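Local coordinates for K Homology domain-containing protein (Pyrococcus horikoshii, PDB 2E3U) that probably binds RNA and acts as a preribosomal RNA processing factor, at residues A[57-60]-A[61-65]; A[103-106]-A[107-110]; A[172-175]-A[176-179]; A[192-195]-A[196-200]. All blocks are in the same frame, centred on the assembly; numbering follows the deposited sequence.

In the fold
All four contacts are local, each made at a helix end, but they differ in depth and chemistry. Contacts 1, 2 and 3 are partly buried, whereas contact 4 lies on the surface, about 24 Å from the chain centre to its own centre. Contact 1 lies at the end of helix 54-63, where threonine hydroxyls and an E58-R62 salt bridge carry the side-chain chemistry; contacts 2, 3 and 4 begin helices, using a serine cap, a glutamine side chain and a proline carbonyl in turn. Contact 2 lies between contacts 1 and 3: F110 packs on I59 and R62 of contact 1, and F104 on I172 of contact 3. Contacts 3 and 4 sit on successive helices and meet where Y200 approaches E179.

Contact 1: residues A[57-60]-A[61-65]; sequences KEIE and KRTKT
R62 reaches back one helical turn to E58, touching it nearly all along its length. The chain leaves with CG anti to the carbonyl carbon (chi1 -59°) and runs extended to NE, which carries it over the E58 carbonyl and on to the carboxylate. R62 CB lies 3.5 Å from E58 O, and R62 CG is 3.2 Å from the same oxygen. Next, R62 CD passes 3.4 Å from E58 OE1. R62 NE then donates to E58 OE1 at 2.6 Å, a nearly straight salt-bridge bond (165°) that lies close to the guanidinium plane and meets OE1 on the syn side but well out of the carboxylate plane. The carboxylate and guanidinium planes stand 86° apart, and the bond uses the single nitrogen NE, with R62 NH1 3.5 Å from E58 OE1. E58 is bent at its second torsion to meet it, while F110 makes a cation-pi contact with the R62 guanidinium. This is the last turn of helix 54-63 in a type I KH domain, just before strand 65-69; K64, with positive phi, ends the helix. Here T63 OG1 donates to I59 O at 2.7 Å, from the opposite face of the carbonyl to T63 N, which also bonds it. T63 OG1 in turn accepts from T65 OG1 at 2.7 Å. A valine in place of T63 would probably deprive I59 O of its second donor and T65 of its acceptor. Nearby, E60 CB rests 3.2 Å from T65 O, while E60 OE2 continues to the backbone N of I67.

Contact 2: residues A[103-106]-A[107-110]; sequences GFSP and ERAF
S105 caps the short helix 106-109: its OG, turned between the backbone N and the carbonyl carbon (chi1 77°), accepts from R108 N at 3.2 Å. The cap follows directly on a Schellman motif in which G103, with positive phi, ends helix 87-101, so one helix stops and the next starts within a few residues. The first turn is completed by A109 N bonding S105 O at 2.9 Å and F110 N bonding P106 O, also at 2.9 Å. A water accepts from both S105 N and R108 NE, the latter at 2.8 Å, tying the side chain to the backbone of its own cap. The other two guanidinium nitrogens of R108 are satisfied across the fold, NH2 in a salt bridge to E155 and NH1 by the carbonyl of V162. Bends at chi2 and chi3 bring the guanidinium to F104, whose CE2 lies over one face near its rim, with ring and guanidinium planes 54° apart. A leucine at R108 would probably leave the E155 carboxylate without its mate and the V162 carbonyl without this donor. F104 itself packs on strands 161-165 and 168-173, while F110 packs against helix 54-63. On the side of helix 87-101, F104 CB lies 4.3 Å from A109 CB.

Contact 3: residues A[172-175]-A[176-179]; sequences IGNP and IQIE
The side chains of N174 and Q177 cross at about a right angle, yet their terminal amides are stacked, the planes only 19° apart. Q177 gets there with CG anti to the carbonyl carbon (chi1 -65°) and an extended chain that doubles back along the start of the helix. Its OE1 thus accepts from N174 N at 3.1 Å, a fairly straight bond that arrives tilted from the plane of the side-chain carbonyl. I178 points toward the strand end: its CD1 lies 3.5 Å from G173 O, and its CG1 is 3.5 Å from N174 O. G173 suits this tight corner, since a beta carbon there would crowd both Q177 CB and I178 CG1. The backbone closes the turn with I178 N donating to N174 O at 3.0 Å and E179 N donating to P175 O at 3.1 Å. Y118, from strand 118-123, touches both P175 and I178. A glutamine at the third helical position gripping the N-cap amide is one half of a capping box, used here where the central strand 168-173 passes into helix 175-189, the last strand-to-helix step of a type I KH fold.

Contact 4: residues A[192-195]-A[196-200]; sequences SPHG and SVYRY
P193 O takes two donors from the next turn: S196 OG at 2.7 Å and V197 N at 3.3 Å. The hydroxyl is placed there because OG lies between the backbone N and the carbonyl carbon of its own residue (chi1 67°), folding back toward the start of the helix. H194 O is bonded by Y198 N at 2.8 Å (165°), and G195 O by R199 N at 3.0 Å, so three successive carbonyls are taken up by the first turn. H194 O also lies over one face of the Y198 ring, offset toward its rim and 3.1 Å from Y198 CG, so Y198 meets this carbonyl with both its backbone N and its ring face. The H194 and Y198 side chains run side by side and point the same way; their rings meet obliquely, with planes 52° apart and centroids separated by 5.3 Å. Closest in this pairing of the side-chain carbons is H194 CB, 3.6 Å from Y198 CE1. At its far end Y198 OH makes a weak hydrogen bond to T150, on helix 149-158. On another side of the turn, V197 CG2 packs 3.9 Å from S192 CB, and both residues touch K187. R199 lays its aliphatic carbons along G195 O, and its guanidinium presents an edge to that oxygen. The arrangement is the N-terminal turn of an alpha-helix with proline at the N-cap; this helix, 194-203, follows helix 175-189 and is additional to the three helices of the canonical type I KH fold.

Contact 1: residues A[57-60]-A[61-65]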
loop_
_atom_site.group_PDB
_atom_site.type_symbol
_atom_site.label_atom_id
_atom_site.label_comp_id
_atom_site.label_asym_id
_atom_site.label_seq_id
_atom_site.Cartn_x
_atom_site.Cartn_y
_atom_site.Cartn_z
ATOM N N LYS A 57 18.230 0.275 1.977
ATOM C CA LYS A 57 19.044 -0.819 2.511
ATOM C C LYS A 57 18.326 -1.732 3.494
ATOM O O LYS A 57 18.690 -2.902 3.622
ATOM C CB LYS A 57 20.329 -0.309 3.160
ATOM C CG LYS A 57 21.425 -0.042 2.176
ATOM C CD LYS A 57 22.240 -1.304 1.821
ATOM C CE LYS A 57 23.686 -0.922 1.435
ATOM N NZ LYS A 57 24.649 -2.073 1.525
ATOM N N GLU A 58 17.333 -1.201 4.200
ATOM C CA GLU A 58 16.532 -2.031 5.074
ATOM C C GLU A 58 15.669 -2.978 4.274
ATOM O O GLU A 58 15.522 -4.131 4.634
ATOM C CB GLU A 58 15.669 -1.194 6.042
ATOM C CG GLU A 58 16.127 -1.245 7.460
ATOM C CD GLU A 58 16.000 -2.637 8.065
ATOM O OE1 GLU A 58 15.199 -3.435 7.548
ATOM O OE2 GLU A 58 16.696 -2.933 9.058
ATOM N N ILE A 59 15.077 -2.479 3.198
ATOM C CA ILE A 59 14.349 -3.347 2.249
ATOM C C ILE A 59 15.237 -4.402 1.589
ATOM O O ILE A 59 14.868 -5.576 1.533
ATOM C CB ILE A 59 13.560 -2.540 1.168
ATOM C CG1 ILE A 59 12.654 -1.483 1.820
ATOM C CG2 ILE A 59 12.754 -3.507 0.267
ATOM C CD1 ILE A 59 12.269 -0.299 0.880
ATOM N N GLU A 60 16.402 -4.000 1.085
ATOM C CA GLU A 60 17.360 -4.968 0.557
ATOM C C GLU A 60 17.729 -6.093 1.526
ATOM O O GLU A 60 17.800 -7.259 1.123
ATOM C CB GLU A 60 18.620 -4.254 0.081
ATOM C CG GLU A 60 18.316 -3.366 -1.096
ATOM C CD GLU A 60 19.490 -2.595 -1.556
ATOM O OE1 GLU A 60 20.364 -2.286 -0.732
ATOM O OE2 GLU A 60 19.530 -2.298 -2.751
ATOM N N LYS A 61 17.956 -5.739 2.791
ATOM C CA LYS A 61 18.393 -6.679 3.810
ATOM C C LYS A 61 17.273 -7.672 4.200
ATOM O O LYS A 61 17.514 -8.874 4.332
ATOM C CB LYS A 61 18.925 -5.904 5.024
ATOM C CG LYS A 61 19.002 -6.710 6.328
ATOM C CD LYS A 61 19.749 -6.018 7.471
ATOM C CE LYS A 61 19.403 -6.732 8.789
ATOM N NZ LYS A 61 20.403 -6.518 9.907
ATOM N N ARG A 62 16.053 -7.173 4.358
ATOM C CA ARG A 62 14.911 -8.003 4.736
ATOM C C ARG A 62 14.372 -8.942 3.643
ATOM O O ARG A 62 13.747 -9.962 3.939
ATOM C CB ARG A 62 13.797 -7.123 5.288
ATOM C CG ARG A 62 14.197 -6.289 6.508
ATOM C CD ARG A 62 12.955 -5.997 7.335
ATOM N NE ARG A 62 13.104 -4.822 8.181
ATOM C CZ ARG A 62 12.197 -4.404 9.056
ATOM N NH1 ARG A 62 12.447 -3.302 9.775
ATOM N NH2 ARG A 62 11.053 -5.083 9.218
ATOM N N THR A 63 14.614 -8.597 2.386
ATOM C CA THR A 63 14.141 -9.402 1.250
ATOM C C THR A 63 15.274 -10.125 0.508
ATOM O O THR A 63 15.026 -11.106 -0.210
ATOM C CB THR A 63 13.360 -8.528 0.240
ATOM O OG1 THR A 63 14.216 -7.490 -0.268
ATOM C CG2 THR A 63 12.106 -7.918 0.911
ATOM N N LYS A 64 16.502 -9.646 0.693
ATOM C CA LYS A 64 17.696 -10.205 0.056
ATOM C C LYS A 64 17.653 -9.954 -1.440
ATOM O O LYS A 64 17.950 -10.831 -2.267
ATOM C CB LYS A 64 17.918 -11.684 0.413
ATOM C CG LYS A 64 18.048 -11.958 1.932
ATOM C CD LYS A 64 18.328 -13.436 2.233
ATOM C CE LYS A 64 17.733 -13.876 3.594
ATOM N NZ LYS A 64 16.267 -14.271 3.469
ATOM N N THR A 65 17.284 -8.712 -1.769
ATOM C CA THR A 65 17.214 -8.252 -3.142
ATOM C C THR A 65 18.039 -6.983 -3.301
ATOM O O THR A 65 18.492 -6.364 -2.328
ATOM C CB THR A 65 15.753 -7.955 -3.560
ATOM O OG1 THR A 65 15.199 -6.952 -2.683
ATOM C CG2 THR A 65 14.903 -9.272 -3.571
#

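Contact 2: residues A[103-106]-A[107-110]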
loop_
_atom_site.group_PDB
_atom_site.type_symbol
_atom_site.label_atom_id
_atom_site.label_comp_id
_atom_site.label_asym_id
_atom_site.label_seq_id
_atom_site.Cartn_x
_atom_site.Cartn_y
_atom_site.Cartn_z
ATOM N N GLY A 103 1.933 5.879 -0.772
ATOM C CA GLY A 103 1.674 6.618 0.445
ATOM C C GLY A 103 1.823 5.916 1.777
ATOM O O GLY A 103 1.675 6.584 2.796
ATOM N N PHE A 104 2.111 4.605 1.801
ATOM C CA PHE A 104 2.434 3.936 3.081
ATOM C C PHE A 104 3.823 4.371 3.567
ATOM O O PHE A 104 4.754 4.473 2.759
ATOM C CB PHE A 104 2.400 2.385 2.954
ATOM C CG PHE A 104 1.002 1.788 2.951
ATOM C CD1 PHE A 104 0.455 1.256 1.782
ATOM C CD2 PHE A 104 0.238 1.753 4.110
ATOM C CE1 PHE A 104 -0.821 0.670 1.765
ATOM C CE2 PHE A 104 -1.045 1.216 4.112
ATOM C CZ PHE A 104 -1.589 0.667 2.929
ATOM N N SER A 105 3.986 4.593 4.870
ATOM C CA SER A 105 5.330 4.711 5.439
ATOM C C SER A 105 6.016 3.390 5.221
ATOM O O SER A 105 5.328 2.375 5.018
ATOM C CB SER A 105 5.308 5.041 6.946
ATOM O OG SER A 105 4.988 3.879 7.725
ATOM N N PRO A 106 7.370 3.376 5.234
ATOM C CA PRO A 106 8.142 2.138 5.164
ATOM C C PRO A 106 7.833 1.114 6.259
ATOM O O PRO A 106 7.733 -0.098 5.950
ATOM C CB PRO A 106 9.576 2.631 5.267
ATOM C CG PRO A 106 9.511 4.007 4.612
ATOM C CD PRO A 106 8.261 4.558 5.213
ATOM N N GLU A 107 7.690 1.585 7.509
ATOM C CA GLU A 107 7.305 0.729 8.648
ATOM C C GLU A 107 6.001 -0.027 8.384
ATOM O O GLU A 107 5.882 -1.199 8.730
ATOM C CB GLU A 107 7.162 1.546 9.951
ATOM C CG GLU A 107 8.446 2.336 10.368
ATOM C CD GLU A 107 9.489 1.478 11.099
ATOM O OE1 GLU A 107 9.734 0.333 10.633
ATOM O OE2 GLU A 107 10.073 1.950 12.129
ATOM N N ARG A 108 5.029 0.675 7.804
ATOM C CA ARG A 108 3.706 0.140 7.445
ATOM C C ARG A 108 3.743 -0.762 6.218
ATOM O O ARG A 108 3.140 -1.832 6.256
ATOM C CB ARG A 108 2.688 1.272 7.279
ATOM C CG ARG A 108 2.353 1.972 8.658
ATOM C CD ARG A 108 0.852 2.150 8.859
ATOM N NE ARG A 108 0.166 2.883 7.770
ATOM C CZ ARG A 108 -1.151 2.811 7.544
ATOM N NH1 ARG A 108 -1.720 3.522 6.562
ATOM N NH2 ARG A 108 -1.913 2.036 8.309
ATOM N N ALA A 109 4.472 -0.361 5.154
ATOM C CA ALA A 109 4.742 -1.260 3.990
ATOM C C ALA A 109 5.410 -2.600 4.350
ATOM O O ALA A 109 5.118 -3.634 3.722
ATOM C CB ALA A 109 5.567 -0.549 2.953
ATOM N N PHE A 110 6.318 -2.600 5.342
ATOM C CA PHE A 110 6.989 -3.852 5.779
ATOM C C PHE A 110 6.045 -4.933 6.310
ATOM O O PHE A 110 6.432 -6.104 6.412
ATOM C CB PHE A 110 8.060 -3.603 6.837
ATOM C CG PHE A 110 9.372 -3.101 6.294
ATOM C CD1 PHE A 110 9.973 -3.704 5.198
ATOM C CD2 PHE A 110 10.035 -2.060 6.934
ATOM C CE1 PHE A 110 11.187 -3.244 4.703
ATOM C CE2 PHE A 110 11.276 -1.583 6.457
ATOM C CZ PHE A 110 11.847 -2.183 5.346
HETATM O O HOH W 1 1.386 5.048 6.590
#

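Contact 3: residues A[172-175]-A[176-179]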
loop_
_atom_site.group_PDB
_atom_site.type_symbol
_atom_site.label_atom_id
_atom_site.label_comp_id
_atom_site.label_asym_id
_atom_site.label_seq_id
_atom_site.Cartn_x
_atom_site.Cartn_y
_atom_site.Cartn_z
ATOM N N ILE A 172 -3.302 -3.264 2.429
ATOM C CA ILE A 172 -2.390 -4.357 2.774
ATOM C C ILE A 172 -3.086 -5.235 3.775
ATOM O O ILE A 172 -3.594 -4.747 4.770
ATOM C CB ILE A 172 -1.032 -3.872 3.380
ATOM C CG1 ILE A 172 -0.225 -3.084 2.349
ATOM C CG2 ILE A 172 -0.222 -5.077 3.831
ATOM C CD1 ILE A 172 0.933 -2.258 2.956
ATOM N N GLY A 173 -3.160 -6.521 3.477
ATOM C CA GLY A 173 -3.960 -7.423 4.261
ATOM C C GLY A 173 -3.875 -8.817 3.724
ATOM O O GLY A 173 -3.376 -9.024 2.630
ATOM N N ASN A 174 -4.373 -9.790 4.475
ATOM C CA ASN A 174 -4.654 -11.072 3.828
ATOM C C ASN A 174 -5.865 -10.870 2.881
ATOM O O ASN A 174 -6.555 -9.858 2.984
ATOM C CB ASN A 174 -4.823 -12.212 4.851
ATOM C CG ASN A 174 -6.116 -12.126 5.643
ATOM O OD1 ASN A 174 -6.166 -12.506 6.814
ATOM N ND2 ASN A 174 -7.166 -11.658 5.008
ATOM N N PRO A 175 -6.112 -11.807 1.936
ATOM C CA PRO A 175 -7.142 -11.509 0.943
ATOM C C PRO A 175 -8.505 -11.184 1.540
ATOM O O PRO A 175 -9.280 -10.433 0.942
ATOM C CB PRO A 175 -7.225 -12.816 0.139
ATOM C CG PRO A 175 -5.807 -13.372 0.263
ATOM C CD PRO A 175 -5.523 -13.138 1.717
ATOM N N ILE A 176 -8.798 -11.720 2.716
ATOM C CA ILE A 176 -10.129 -11.535 3.322
ATOM C C ILE A 176 -10.231 -10.134 3.904
ATOM O O ILE A 176 -11.164 -9.408 3.606
ATOM C CB ILE A 176 -10.422 -12.671 4.369
ATOM C CG1 ILE A 176 -10.735 -13.959 3.623
ATOM C CG2 ILE A 176 -11.600 -12.317 5.337
ATOM C CD1 ILE A 176 -10.403 -15.240 4.419
ATOM N N GLN A 177 -9.247 -9.757 4.707
ATOM C CA GLN A 177 -9.100 -8.396 5.227
ATOM C C GLN A 177 -9.178 -7.331 4.125
ATOM O O GLN A 177 -9.900 -6.355 4.276
ATOM C CB GLN A 177 -7.775 -8.272 6.028
ATOM C CG GLN A 177 -7.719 -9.138 7.303
ATOM C CD GLN A 177 -6.363 -9.174 7.935
ATOM O OE1 GLN A 177 -5.329 -8.931 7.284
ATOM N NE2 GLN A 177 -6.333 -9.485 9.211
ATOM N N ILE A 178 -8.417 -7.517 3.039
ATOM C CA ILE A 178 -8.469 -6.616 1.872
ATOM C C ILE A 178 -9.897 -6.473 1.301
ATOM O O ILE A 178 -10.366 -5.374 1.002
ATOM C CB ILE A 178 -7.511 -7.079 0.723
ATOM C CG1 ILE A 178 -6.041 -6.895 1.130
ATOM C CG2 ILE A 178 -7.801 -6.310 -0.580
ATOM C CD1 ILE A 178 -5.045 -7.405 0.077
ATOM N N GLU A 179 -10.558 -7.612 1.124
ATOM C CA GLU A 179 -11.893 -7.681 0.586
ATOM C C GLU A 179 -12.901 -6.895 1.451
ATOM O O GLU A 179 -13.760 -6.175 0.919
ATOM C CB GLU A 179 -12.286 -9.166 0.476
ATOM C CG GLU A 179 -13.170 -9.498 -0.676
ATOM C CD GLU A 179 -14.500 -8.797 -0.602
ATOM O OE1 GLU A 179 -14.934 -8.268 -1.657
ATOM O OE2 GLU A 179 -15.110 -8.777 0.507
#

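Contact 4: residues A[192-195]-A[196-200]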
loop_
_atom_site.group_PDB
_atom_site.type_symbol
_atom_site.label_atom_id
_atom_site.label_comp_id
_atom_site.label_asym_id
_atom_site.label_seq_id
_atom_site.Cartn_x
_atom_site.Cartn_y
_atom_site.Cartn_z
ATOM N N SER A 192 -22.624 6.007 0.614
ATOM C CA SER A 192 -23.246 5.231 1.676
ATOM C C SER A 192 -23.080 5.896 3.059
ATOM O O SER A 192 -21.965 6.259 3.458
ATOM C CB SER A 192 -22.670 3.805 1.732
ATOM O OG SER A 192 -23.341 2.903 0.871
ATOM N N PRO A 193 -24.199 6.055 3.794
ATOM C CA PRO A 193 -24.097 6.638 5.132
ATOM C C PRO A 193 -23.135 5.839 6.015
ATOM O O PRO A 193 -22.966 4.631 5.814
ATOM C CB PRO A 193 -25.519 6.538 5.686
ATOM C CG PRO A 193 -26.386 6.214 4.531
ATOM C CD PRO A 193 -25.577 5.687 3.421
ATOM N N HIS A 194 -22.508 6.524 6.977
ATOM C CA HIS A 194 -21.551 5.920 7.882
ATOM C C HIS A 194 -22.117 4.739 8.657
ATOM O O HIS A 194 -21.441 3.732 8.828
ATOM C CB HIS A 194 -21.008 6.991 8.844
ATOM C CG HIS A 194 -19.942 7.839 8.228
ATOM N ND1 HIS A 194 -19.154 8.704 8.954
ATOM C CD2 HIS A 194 -19.517 7.926 6.948
ATOM C CE1 HIS A 194 -18.294 9.293 8.142
ATOM N NE2 HIS A 194 -18.497 8.837 6.919
ATOM N N GLY A 195 -23.357 4.877 9.112
ATOM C CA GLY A 195 -24.039 3.850 9.876
ATOM C C GLY A 195 -24.153 2.549 9.126
ATOM O O GLY A 195 -23.915 1.484 9.700
ATOM N N SER A 196 -24.521 2.616 7.850
ATOM C CA SER A 196 -24.552 1.411 7.036
ATOM C C SER A 196 -23.150 0.776 6.908
ATOM O O SER A 196 -23.012 -0.449 7.006
ATOM C CB SER A 196 -25.168 1.681 5.670
ATOM O OG SER A 196 -24.341 2.529 4.922
ATOM N N VAL A 197 -22.120 1.595 6.691
ATOM C CA VAL A 197 -20.772 1.055 6.504
ATOM C C VAL A 197 -20.251 0.459 7.802
ATOM O O VAL A 197 -19.676 -0.621 7.797
ATOM C CB VAL A 197 -19.771 2.110 5.902
ATOM C CG1 VAL A 197 -18.348 1.561 5.878
ATOM C CG2 VAL A 197 -20.227 2.505 4.518
ATOM N N TYR A 198 -20.493 1.143 8.908
ATOM C CA TYR A 198 -20.066 0.678 10.220
ATOM C C TYR A 198 -20.784 -0.621 10.655
ATOM O O TYR A 198 -20.178 -1.503 11.302
ATOM C CB TYR A 198 -20.231 1.787 11.271
ATOM C CG TYR A 198 -19.399 3.052 11.062
ATOM C CD1 TYR A 198 -19.811 4.283 11.606
ATOM C CD2 TYR A 198 -18.208 3.027 10.341
ATOM C CE1 TYR A 198 -19.062 5.449 11.425
ATOM C CE2 TYR A 198 -17.440 4.187 10.163
ATOM C CZ TYR A 198 -17.867 5.400 10.712
ATOM O OH TYR A 198 -17.078 6.558 10.533
ATOM N N ARG A 199 -22.065 -0.734 10.322
ATOM C CA ARG A 199 -22.802 -1.962 10.577
ATOM C C ARG A 199 -22.298 -3.119 9.699
ATOM O O ARG A 199 -22.088 -4.207 10.201
ATOM C CB ARG A 199 -24.316 -1.740 10.456
ATOM C CG ARG A 199 -24.957 -1.136 11.734
ATOM C CD ARG A 199 -26.240 -0.417 11.399
ATOM N NE ARG A 199 -27.059 0.062 12.528
ATOM C CZ ARG A 199 -26.965 1.282 13.058
ATOM N NH1 ARG A 199 -26.045 2.129 12.616
ATOM N NH2 ARG A 199 -27.772 1.655 14.042
ATOM N N TYR A 200 -22.089 -2.880 8.406
ATOM C CA TYR A 200 -21.398 -3.830 7.525
ATOM C C TYR A 200 -20.054 -4.326 8.079
ATOM O O TYR A 200 -19.767 -5.527 8.046
ATOM C CB TYR A 200 -21.195 -3.263 6.094
ATOM C CG TYR A 200 -20.152 -4.052 5.294
ATOM C CD1 TYR A 200 -20.505 -5.204 4.598
ATOM C CD2 TYR A 200 -18.821 -3.648 5.262
ATOM C CE1 TYR A 200 -19.557 -5.939 3.878
ATOM C CE2 TYR A 200 -17.855 -4.375 4.572
ATOM C CZ TYR A 200 -18.225 -5.516 3.888
ATOM O OH TYR A 200 -17.259 -6.242 3.207
#